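Local structure of binding domain (Hc) of Paraclostridial Mosquitocidal Protein 1 (Paraclostridium bifermentans, 6HOX) at residues L25-L29 / S40-L46; G284-P288 / Y359-N363; V314-I320 / A335-N341. The protein forms the receptor-binding part of a botulinum-like neurotoxin specific for Anopheles mosquitoes, serving in nerve-cell targeting. All coordinates share one frame; numbering follows the deposited sequence.

Contact 1 of 3, residues L25-L29 / S40-L46; sequences LVFSL and SGNNTNL
The Phe27 ring meets the returning loop with its edge, where Thr44 CB and a methyl of Leu46 lie close to the ring plane. Strand 25-32 belongs to the concanavalin-like N-terminal half of the binding domain, and the contact falls at a classic beta bulge, in which Val26 and Phe27 both face Ile226. Leu46 CD2 lies 3.7 Å from Phe27 CE1, while its other methyl, CD1, reaches Leu29 CD1 at 4.1 Å, so one leucine spans two strand residues. The phenylalanine gets there because its CG is anti to the backbone N (chi1 -180°), and Val75 adds to the same apolar patch.

Beside this hydrocarbon the loop is polar, and it is organised from just before it starts. The Asp38 carboxylate hydrogen-bonds Ser40 OG and Ser28 N through one oxygen and Thr44 OG1 through the other, tying both ends of the turn to the strand. Ser40 CB then fits against Leu25 CD2 at 3.7 Å. Within the turn, Asn42 N makes a weak bond back to Ser40 OG. Farther out, Asn42 ND2 donates to Val26 O at 3.3 Å, a weak bond bent to 121° at the hydrogen.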
loop_
_atom_site.group_PDB
_atom_site.type_symbol
_atom_site.label_atom_id
_atom_site.label_comp_id
_atom_site.label_asym_id
_atom_site.label_seq_id
_atom_site.Cartn_x
_atom_site.Cartn_y
_atom_site.Cartn_z
ATOM N N LEU A 25 -11.161 -10.723 -19.509
ATOM C CA LEU A 25 -10.363 -9.501 -19.510
ATOM C C LEU A 25 -10.327 -8.912 -20.923
ATOM O O LEU A 25 -9.834 -9.556 -21.829
ATOM C CB LEU A 25 -8.948 -9.841 -19.042
ATOM C CG LEU A 25 -7.997 -8.650 -18.960
ATOM C CD1 LEU A 25 -8.331 -7.795 -17.743
ATOM C CD2 LEU A 25 -6.545 -9.112 -18.919
ATOM N N VAL A 26 -10.798 -7.675 -21.094
ATOM C CA VAL A 26 -10.845 -7.086 -22.432
ATOM C C VAL A 26 -9.836 -5.936 -22.556
ATOM O O VAL A 26 -9.555 -5.489 -23.652
ATOM C CB VAL A 26 -12.270 -6.648 -22.823
ATOM C CG1 VAL A 26 -13.228 -7.831 -22.839
ATOM C CG2 VAL A 26 -12.809 -5.518 -21.962
ATOM N N PHE A 27 -9.278 -5.484 -21.430
ATOM C CA PHE A 27 -8.347 -4.369 -21.409
ATOM C C PHE A 27 -7.528 -4.425 -20.121
ATOM O O PHE A 27 -8.090 -4.617 -19.064
ATOM C CB PHE A 27 -9.104 -3.040 -21.474
ATOM C CG PHE A 27 -8.224 -1.819 -21.468
ATOM C CD1 PHE A 27 -7.539 -1.437 -22.610
ATOM C CD2 PHE A 27 -8.064 -1.056 -20.315
ATOM C CE1 PHE A 27 -6.721 -0.318 -22.598
ATOM C CE2 PHE A 27 -7.260 0.077 -20.306
ATOM C CZ PHE A 27 -6.581 0.438 -21.443
ATOM N N SER A 28 -6.216 -4.202 -20.226
ATOM C CA SER A 28 -5.353 -4.161 -19.051
ATOM C C SER A 28 -4.202 -3.184 -19.288
ATOM O O SER A 28 -3.283 -3.470 -20.055
ATOM C CB SER A 28 -4.842 -5.524 -18.696
ATOM O OG SER A 28 -3.980 -5.449 -17.577
ATOM N N LEU A 29 -4.236 -2.054 -18.577
ATOM C CA LEU A 29 -3.281 -0.995 -18.795
ATOM C C LEU A 29 -2.118 -1.173 -17.817
ATOM O O LEU A 29 -2.327 -1.201 -16.598
ATOM C CB LEU A 29 -3.966 0.355 -18.571
ATOM C CG LEU A 29 -3.081 1.584 -18.713
ATOM C CD1 LEU A 29 -2.646 1.786 -20.151
ATOM C CD2 LEU A 29 -3.800 2.818 -18.196
ATOM N N SER A 40 -3.665 -7.065 -22.130
ATOM C CA SER A 40 -4.686 -8.106 -22.230
ATOM C C SER A 40 -4.505 -8.969 -23.491
ATOM O O SER A 40 -5.138 -9.992 -23.616
ATOM C CB SER A 40 -6.070 -7.515 -22.192
ATOM O OG SER A 40 -6.377 -6.841 -23.406
ATOM N N GLY A 41 -3.683 -8.528 -24.441
ATOM C CA GLY A 41 -3.517 -9.230 -25.690
ATOM C C GLY A 41 -4.412 -8.675 -26.784
ATOM O O GLY A 41 -4.248 -9.030 -27.948
ATOM N N ASN A 42 -5.330 -7.770 -26.418
ATOM C CA ASN A 42 -6.354 -7.265 -27.342
ATOM C C ASN A 42 -5.786 -6.146 -28.215
ATOM O O ASN A 42 -6.444 -5.722 -29.158
ATOM C CB ASN A 42 -7.606 -6.768 -26.621
ATOM C CG ASN A 42 -8.713 -7.792 -26.613
ATOM O OD1 ASN A 42 -8.487 -8.963 -26.907
ATOM N ND2 ASN A 42 -9.920 -7.352 -26.308
ATOM N N ASN A 43 -4.589 -5.666 -27.875
ATOM C CA ASN A 43 -3.859 -4.741 -28.705
ATOM C C ASN A 43 -4.658 -3.438 -28.836
ATOM O O ASN A 43 -4.698 -2.846 -29.904
ATOM C CB ASN A 43 -3.568 -5.368 -30.077
ATOM C CG ASN A 43 -2.528 -4.603 -30.863
ATOM O OD1 ASN A 43 -1.532 -4.164 -30.294
ATOM N ND2 ASN A 43 -2.755 -4.429 -32.158
ATOM N N THR A 44 -5.328 -3.021 -27.756
ATOM C CA THR A 44 -6.163 -1.818 -27.779
ATOM C C THR A 44 -5.297 -0.600 -28.089
ATOM O O THR A 44 -4.215 -0.478 -27.532
ATOM C CB THR A 44 -6.838 -1.538 -26.434
ATOM O OG1 THR A 44 -7.456 -2.740 -25.975
ATOM C CG2 THR A 44 -7.848 -0.416 -26.521
ATOM N N ASN A 45 -5.810 0.318 -28.917
ATOM C CA ASN A 45 -5.043 1.481 -29.321
ATOM C C ASN A 45 -5.056 2.548 -28.213
ATOM O O ASN A 45 -6.109 3.013 -27.806
ATOM C CB ASN A 45 -5.571 2.076 -30.620
ATOM C CG ASN A 45 -4.638 3.132 -31.165
ATOM O OD1 ASN A 45 -5.036 4.283 -31.324
ATOM N ND2 ASN A 45 -3.392 2.756 -31.407
ATOM N N LEU A 46 -3.861 2.918 -27.747
ATOM C CA LEU A 46 -3.650 3.938 -26.717
ATOM C C LEU A 46 -2.901 5.112 -27.333
ATOM O O LEU A 46 -1.990 4.917 -28.134
ATOM C CB LEU A 46 -2.753 3.425 -25.579
ATOM C CG LEU A 46 -2.914 1.983 -25.136
ATOM C CD1 LEU A 46 -1.797 1.624 -24.177
ATOM C CD2 LEU A 46 -4.255 1.769 -24.469
#

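Contact 2 of 3, residues G284-P288 / Y359-N363; sequences GEYYP and YMVLN
With Val361 CG1 anti to the carbonyl carbon (chi1 -62°) and Tyr287 CG set in the same sense (chi1 -74°), the two side chains run alongside each other, and the valine methyl comes to rest over one face of the tyrosine ring. This CH-pi contact places Val361 CG1 3.8 Å from the ring centroid, displaced somewhat toward the rim near CE2. The edge of the same ring receives Tyr359 CB, which is 3.9 Å from Tyr287 CE2. The Tyr287 side chain also lies about 3 Å, nearest atoms, from a bound acetate, probably from the crystallisation liquor.

One backbone bond joins the segments directly. Leu362 N donates to Tyr286 O over 2.8 Å, nearly straight at 163° but tilted from the carbonyl plane. Past Tyr287 and Val361 the chains part, and a water lies between Met360 O and Pro288 O, 2.7 Å from Met360 O. The Pro288 ring and the Leu362 side chain lie antiparallel, Pro288 CG 3.8 Å from Leu362 CD2. Tyr286 N is buried here without a partner.

At the other end Glu285 OE1 stands 3.4 Å from Asn363 OD1. Both are acceptors, so no hydrogen bond forms; Asn363 ND2 donates instead to Gly365 O. A long, weak ion pair of Glu285 OE2 with Lys354 would be expected to ease the electrostatic cost.

In the beta-trefoil half of the binding domain, two strands with other main partners meet here: strand 285-291 pairs with 275-280 and 409-415, whereas strand 361-363 pairs with 345-348, whose Leu347 touches both Pro288 and Met360.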
loop_
_atom_site.group_PDB
_atom_site.type_symbol
_atom_site.label_atom_id
_atom_site.label_comp_id
_atom_site.label_asym_id
_atom_site.label_seq_id
_atom_site.Cartn_x
_atom_site.Cartn_y
_atom_site.Cartn_z
ATOM N N GLY A 284 27.582 -3.400 28.910
ATOM C CA GLY A 284 28.442 -2.869 27.868
ATOM C C GLY A 284 27.685 -2.552 26.587
ATOM O O GLY A 284 28.315 -2.497 25.533
ATOM N N GLU A 285 26.365 -2.293 26.677
ATOM C CA GLU A 285 25.444 -2.526 25.552
ATOM C C GLU A 285 24.679 -1.265 25.121
ATOM O O GLU A 285 24.253 -0.451 25.933
ATOM C CB GLU A 285 24.431 -3.611 25.920
ATOM C CG GLU A 285 25.060 -4.950 26.266
ATOM C CD GLU A 285 25.748 -5.689 25.127
ATOM O OE1 GLU A 285 25.605 -5.277 23.949
ATOM O OE2 GLU A 285 26.426 -6.688 25.424
ATOM N N TYR A 286 24.478 -1.166 23.801
ATOM C CA TYR A 286 23.465 -0.320 23.183
ATOM C C TYR A 286 22.154 -1.108 23.031
ATOM O O TYR A 286 22.145 -2.224 22.501
ATOM C CB TYR A 286 23.926 0.159 21.807
ATOM C CG TYR A 286 25.258 0.861 21.786
ATOM C CD1 TYR A 286 26.431 0.147 21.632
ATOM C CD2 TYR A 286 25.340 2.240 21.871
ATOM C CE1 TYR A 286 27.660 0.780 21.600
ATOM C CE2 TYR A 286 26.561 2.892 21.823
ATOM C CZ TYR A 286 27.727 2.159 21.692
ATOM O OH TYR A 286 28.945 2.780 21.644
ATOM N N TYR A 287 21.055 -0.505 23.489
ATOM C CA TYR A 287 19.720 -1.076 23.424
ATOM C C TYR A 287 18.879 -0.278 22.427
ATOM O O TYR A 287 18.736 0.934 22.566
ATOM C CB TYR A 287 19.044 -1.067 24.799
ATOM C CG TYR A 287 19.557 -2.099 25.772
ATOM C CD1 TYR A 287 20.762 -1.936 26.438
ATOM C CD2 TYR A 287 18.848 -3.263 26.009
ATOM C CE1 TYR A 287 21.234 -2.890 27.332
ATOM C CE2 TYR A 287 19.306 -4.227 26.896
ATOM C CZ TYR A 287 20.506 -4.045 27.564
ATOM O OH TYR A 287 20.947 -5.017 28.426
ATOM N N PRO A 288 18.265 -0.919 21.403
ATOM C CA PRO A 288 17.275 -0.225 20.579
ATOM C C PRO A 288 15.950 -0.179 21.351
ATOM O O PRO A 288 15.643 -1.093 22.108
ATOM C CB PRO A 288 17.230 -1.088 19.313
ATOM C CG PRO A 288 17.487 -2.489 19.837
ATOM C CD PRO A 288 18.480 -2.309 20.975
ATOM N N TYR A 359 15.851 -9.095 26.138
ATOM C CA TYR A 359 15.975 -7.779 25.512
ATOM C C TYR A 359 17.044 -7.819 24.423
ATOM O O TYR A 359 18.134 -8.398 24.597
ATOM C CB TYR A 359 16.304 -6.690 26.540
ATOM C CG TYR A 359 15.228 -6.513 27.570
ATOM C CD1 TYR A 359 13.994 -5.977 27.236
ATOM C CD2 TYR A 359 15.414 -6.935 28.874
ATOM C CE1 TYR A 359 12.980 -5.861 28.170
ATOM C CE2 TYR A 359 14.412 -6.812 29.826
ATOM C CZ TYR A 359 13.193 -6.270 29.475
ATOM O OH TYR A 359 12.207 -6.150 30.412
ATOM N N MET A 360 16.733 -7.166 23.297
ATOM C CA MET A 360 17.650 -7.108 22.182
ATOM C C MET A 360 18.630 -5.964 22.427
ATOM O O MET A 360 18.262 -4.983 23.051
ATOM C CB MET A 360 16.922 -6.873 20.853
ATOM C CG MET A 360 15.797 -7.857 20.582
ATOM S SD MET A 360 16.317 -9.592 20.447
ATOM C CE MET A 360 17.195 -9.582 18.890
ATOM N N VAL A 361 19.842 -6.113 21.881
ATOM C CA VAL A 361 20.884 -5.135 21.907
ATOM C C VAL A 361 21.384 -4.952 20.472
ATOM O O VAL A 361 20.964 -5.686 19.576
ATOM C CB VAL A 361 22.026 -5.571 22.858
ATOM C CG1 VAL A 361 21.537 -5.700 24.293
ATOM C CG2 VAL A 361 22.677 -6.871 22.399
ATOM N N LEU A 362 22.248 -3.948 20.271
ATOM C CA LEU A 362 22.975 -3.740 19.040
ATOM C C LEU A 362 24.430 -4.147 19.276
ATOM O O LEU A 362 25.082 -3.600 20.144
ATOM C CB LEU A 362 22.894 -2.269 18.616
ATOM C CG LEU A 362 21.492 -1.678 18.565
ATOM C CD1 LEU A 362 21.548 -0.222 18.149
ATOM C CD2 LEU A 362 20.589 -2.475 17.626
ATOM N N ASN A 363 24.914 -5.108 18.487
ATOM C CA ASN A 363 26.190 -5.729 18.734
ATOM C C ASN A 363 26.828 -6.059 17.391
ATOM O O ASN A 363 26.121 -6.365 16.449
ATOM C CB ASN A 363 26.031 -6.992 19.581
ATOM C CG ASN A 363 27.238 -7.308 20.438
ATOM O OD1 ASN A 363 27.492 -6.630 21.421
ATOM N ND2 ASN A 363 27.952 -8.366 20.106
HETATM O O HOH W 1 16.024 -3.516 23.456
#

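Contact 3 of 3, residues V314-I320 / A335-N341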
loop_
_atom_site.group_PDB
_atom_site.type_symbol
_atom_site.label_atom_id
_atom_site.label_comp_id
_atom_site.label_asym_id
_atom_site.label_seq_id
_atom_site.Cartn_x
_atom_site.Cartn_y
_atom_site.Cartn_z
ATOM N N VAL A 314 16.714 9.192 15.047
ATOM C CA VAL A 314 16.056 7.981 14.571
ATOM C C VAL A 314 17.095 7.057 13.932
ATOM O O VAL A 314 17.937 7.494 13.199
ATOM C CB VAL A 314 14.910 8.268 13.581
ATOM C CG1 VAL A 314 15.417 8.840 12.271
ATOM C CG2 VAL A 314 14.072 7.014 13.337
ATOM N N GLU A 315 16.983 5.761 14.217
ATOM C CA GLU A 315 17.881 4.757 13.674
ATOM C C GLU A 315 17.390 4.317 12.299
ATOM O O GLU A 315 16.297 3.759 12.184
ATOM C CB GLU A 315 17.940 3.530 14.583
ATOM C CG GLU A 315 18.451 3.837 15.980
ATOM C CD GLU A 315 19.903 4.270 16.069
ATOM O OE1 GLU A 315 20.647 4.100 15.084
ATOM O OE2 GLU A 315 20.287 4.759 17.137
ATOM N N LYS A 316 18.223 4.532 11.280
ATOM C CA LYS A 316 18.019 3.927 9.978
ATOM C C LYS A 316 18.580 2.496 10.011
ATOM O O LYS A 316 19.597 2.263 10.664
ATOM C CB LYS A 316 18.705 4.766 8.897
ATOM C CG LYS A 316 18.196 6.197 8.799
ATOM C CD LYS A 316 16.940 6.320 7.971
ATOM C CE LYS A 316 17.229 6.414 6.488
ATOM N NZ LYS A 316 16.184 5.748 5.677
ATOM N N VAL A 317 17.924 1.567 9.293
ATOM C CA VAL A 317 18.367 0.151 9.188
ATOM C C VAL A 317 18.416 -0.310 7.724
ATOM O O VAL A 317 17.708 0.189 6.853
ATOM C CB VAL A 317 17.474 -0.796 10.013
ATOM C CG1 VAL A 317 17.314 -0.320 11.444
ATOM C CG2 VAL A 317 16.101 -1.003 9.376
ATOM N N LYS A 318 19.253 -1.318 7.489
ATOM C CA LYS A 318 19.284 -2.070 6.253
ATOM C C LYS A 318 19.182 -3.546 6.601
ATOM O O LYS A 318 19.786 -3.984 7.615
ATOM C CB LYS A 318 20.603 -1.867 5.506
ATOM C CG LYS A 318 20.734 -0.539 4.790
ATOM C CD LYS A 318 21.959 -0.469 3.918
ATOM C CE LYS A 318 22.024 0.812 3.115
ATOM N NZ LYS A 318 23.300 0.894 2.373
ATOM N N ILE A 319 18.469 -4.297 5.755
ATOM C CA ILE A 319 18.342 -5.750 5.871
ATOM C C ILE A 319 19.458 -6.346 5.010
ATOM O O ILE A 319 19.597 -6.002 3.849
ATOM C CB ILE A 319 16.937 -6.237 5.436
ATOM C CG1 ILE A 319 15.805 -5.457 6.112
ATOM C CG2 ILE A 319 16.800 -7.732 5.661
ATOM C CD1 ILE A 319 14.429 -5.674 5.499
ATOM N N ILE A 320 20.272 -7.217 5.603
ATOM C CA ILE A 320 21.464 -7.740 4.962
ATOM C C ILE A 320 21.436 -9.271 5.015
ATOM O O ILE A 320 21.081 -9.868 6.025
ATOM C CB ILE A 320 22.723 -7.181 5.647
ATOM C CG1 ILE A 320 22.756 -5.653 5.587
ATOM C CG2 ILE A 320 23.984 -7.786 5.039
ATOM C CD1 ILE A 320 22.943 -5.117 4.209
ATOM N N ALA A 335 18.386 -13.215 7.808
ATOM C CA ALA A 335 18.940 -11.915 7.485
ATOM C C ALA A 335 19.215 -11.146 8.781
ATOM O O ALA A 335 18.647 -11.436 9.831
ATOM C CB ALA A 335 17.986 -11.177 6.566
ATOM N N ASP A 336 20.130 -10.186 8.701
ATOM C CA ASP A 336 20.419 -9.337 9.819
ATOM C C ASP A 336 19.829 -7.965 9.553
ATOM O O ASP A 336 19.690 -7.553 8.408
ATOM C CB ASP A 336 21.917 -9.293 10.096
ATOM C CG ASP A 336 22.384 -10.609 10.690
ATOM O OD1 ASP A 336 21.740 -11.097 11.676
ATOM O OD2 ASP A 336 23.340 -11.157 10.149
ATOM N N VAL A 337 19.471 -7.294 10.642
ATOM C CA VAL A 337 19.067 -5.900 10.610
ATOM C C VAL A 337 20.235 -5.063 11.137
ATOM O O VAL A 337 20.537 -5.088 12.345
ATOM C CB VAL A 337 17.785 -5.682 11.429
ATOM C CG1 VAL A 337 17.329 -4.239 11.376
ATOM C CG2 VAL A 337 16.676 -6.630 10.980
ATOM N N LYS A 338 20.869 -4.345 10.207
ATOM C CA LYS A 338 22.056 -3.548 10.430
ATOM C C LYS A 338 21.640 -2.097 10.683
ATOM O O LYS A 338 20.872 -1.492 9.907
ATOM C CB LYS A 338 22.968 -3.651 9.208
ATOM C CG LYS A 338 24.220 -2.785 9.210
ATOM C CD LYS A 338 24.945 -2.900 7.878
ATOM C CE LYS A 338 25.811 -1.708 7.536
ATOM N NZ LYS A 338 26.081 -1.642 6.076
ATOM N N PHE A 339 22.183 -1.542 11.765
ATOM C CA PHE A 339 21.925 -0.183 12.147
ATOM C C PHE A 339 22.982 0.731 11.511
ATOM O O PHE A 339 24.125 0.762 11.949
ATOM C CB PHE A 339 21.884 -0.105 13.669
ATOM C CG PHE A 339 20.585 -0.588 14.249
ATOM C CD1 PHE A 339 20.148 -1.889 14.035
ATOM C CD2 PHE A 339 19.796 0.262 15.006
ATOM C CE1 PHE A 339 18.940 -2.327 14.564
ATOM C CE2 PHE A 339 18.586 -0.177 15.527
ATOM C CZ PHE A 339 18.164 -1.468 15.304
ATOM N N GLU A 340 22.548 1.491 10.501
ATOM C CA GLU A 340 23.366 2.326 9.635
ATOM C C GLU A 340 24.081 3.448 10.413
ATOM O O GLU A 340 25.185 3.851 10.030
ATOM C CB GLU A 340 22.485 2.942 8.543
ATOM C CG GLU A 340 21.946 1.926 7.542
ATOM C CD GLU A 340 23.012 1.243 6.693
ATOM O OE1 GLU A 340 23.594 1.923 5.816
ATOM O OE2 GLU A 340 23.265 0.029 6.911
ATOM N N ASN A 341 23.448 3.973 11.466
ATOM C CA ASN A 341 24.039 5.035 12.300
ATOM C C ASN A 341 25.363 4.554 12.921
ATOM O O ASN A 341 26.237 5.351 13.196
ATOM C CB ASN A 341 23.107 5.499 13.427
ATOM C CG ASN A 341 21.918 6.321 12.966
ATOM O OD1 ASN A 341 21.759 6.611 11.782
ATOM N ND2 ASN A 341 21.069 6.700 13.905
HETATM O O HOH W 2 21.041 3.138 12.882
#
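Lys316 O is gripped twice, by Glu340 N at 3.1 Å and by a water at 2.8 Å. The water also accepts from Asn341 N, so it bridges the two chains where strand pairing gives way to the turn after Phe339. Glu315 OE1 lies beside it, while Glu315 OE2 is hydrogen-bonded to Ser277 OG of strand 275-280. Asn341 ND2 adds a weak bond to Val314 O.

Farther along, the pairing is regular and antiparallel. Lys318 and Lys338 form a hydrogen-bonded pair, with Lys338 N to Lys318 O the shorter of its two bonds at 2.8 Å and straight at 167°. Ile320 and Asp336, whose OD2 is salt-bridged to Arg366, repeat the arrangement. Ile319 with Val337 is the non-hydrogen-bonded pair between them, and Val317 with Phe339 is another on the far side of Lys318.

On the face of Lys318, Lys338, Ile320 and Asp336, the lysines converge on Glu340: Lys338 NZ is 3.4 Å from Glu340 OE2, while Lys318 NZ makes a longer salt bridge, 3.6 Å, to Glu340 OE1. The extended Lys318 chain crosses the glutamate at about a right angle, bringing its CD to 3.3 Å from Glu340 OE2. One carboxylate thus serves both lysines in a salt-bridge network.

The face of Val317, Ile319, Val337 and Phe339 is apolar. Val317 CG1, anti to its carbonyl carbon (chi1 -51°), sits squarely over the centre of the Phe339 ring, 4.0 Å from the centroid in a CH-pi contact. Val317 CB also packs on Val337 CG1 at 3.7 Å.

Within the beta-trefoil half, strand 316-320 also pairs with 263-267, and strand 333-339 with 345-348 and 369-373. Met265 of strand 263-267 touches Val317 and Val337, and Leu275 of strand 275-280 packs against Val317 and Phe339.

In the fold
Contact 1 stands apart, in the lectin-like half, with its nearest atoms about 28 Å from contact 3 and about 41 Å from contact 2. It joins a strand to a partly exposed loop, relying on side chains and a carboxylate from outside its segments. Contacts 2 and 3 share the beta-trefoil half, their centres about 13 Å apart, and meet where Leu362 CD2 comes within 3.5 Å of Phe339 CE1. Their depth differs: contact 2 is buried, has a single direct backbone bond and depends largely on ring and aliphatic packing, whereas contact 3 is only partly buried and is true strand pairing, with one apolar face and a largely charged one.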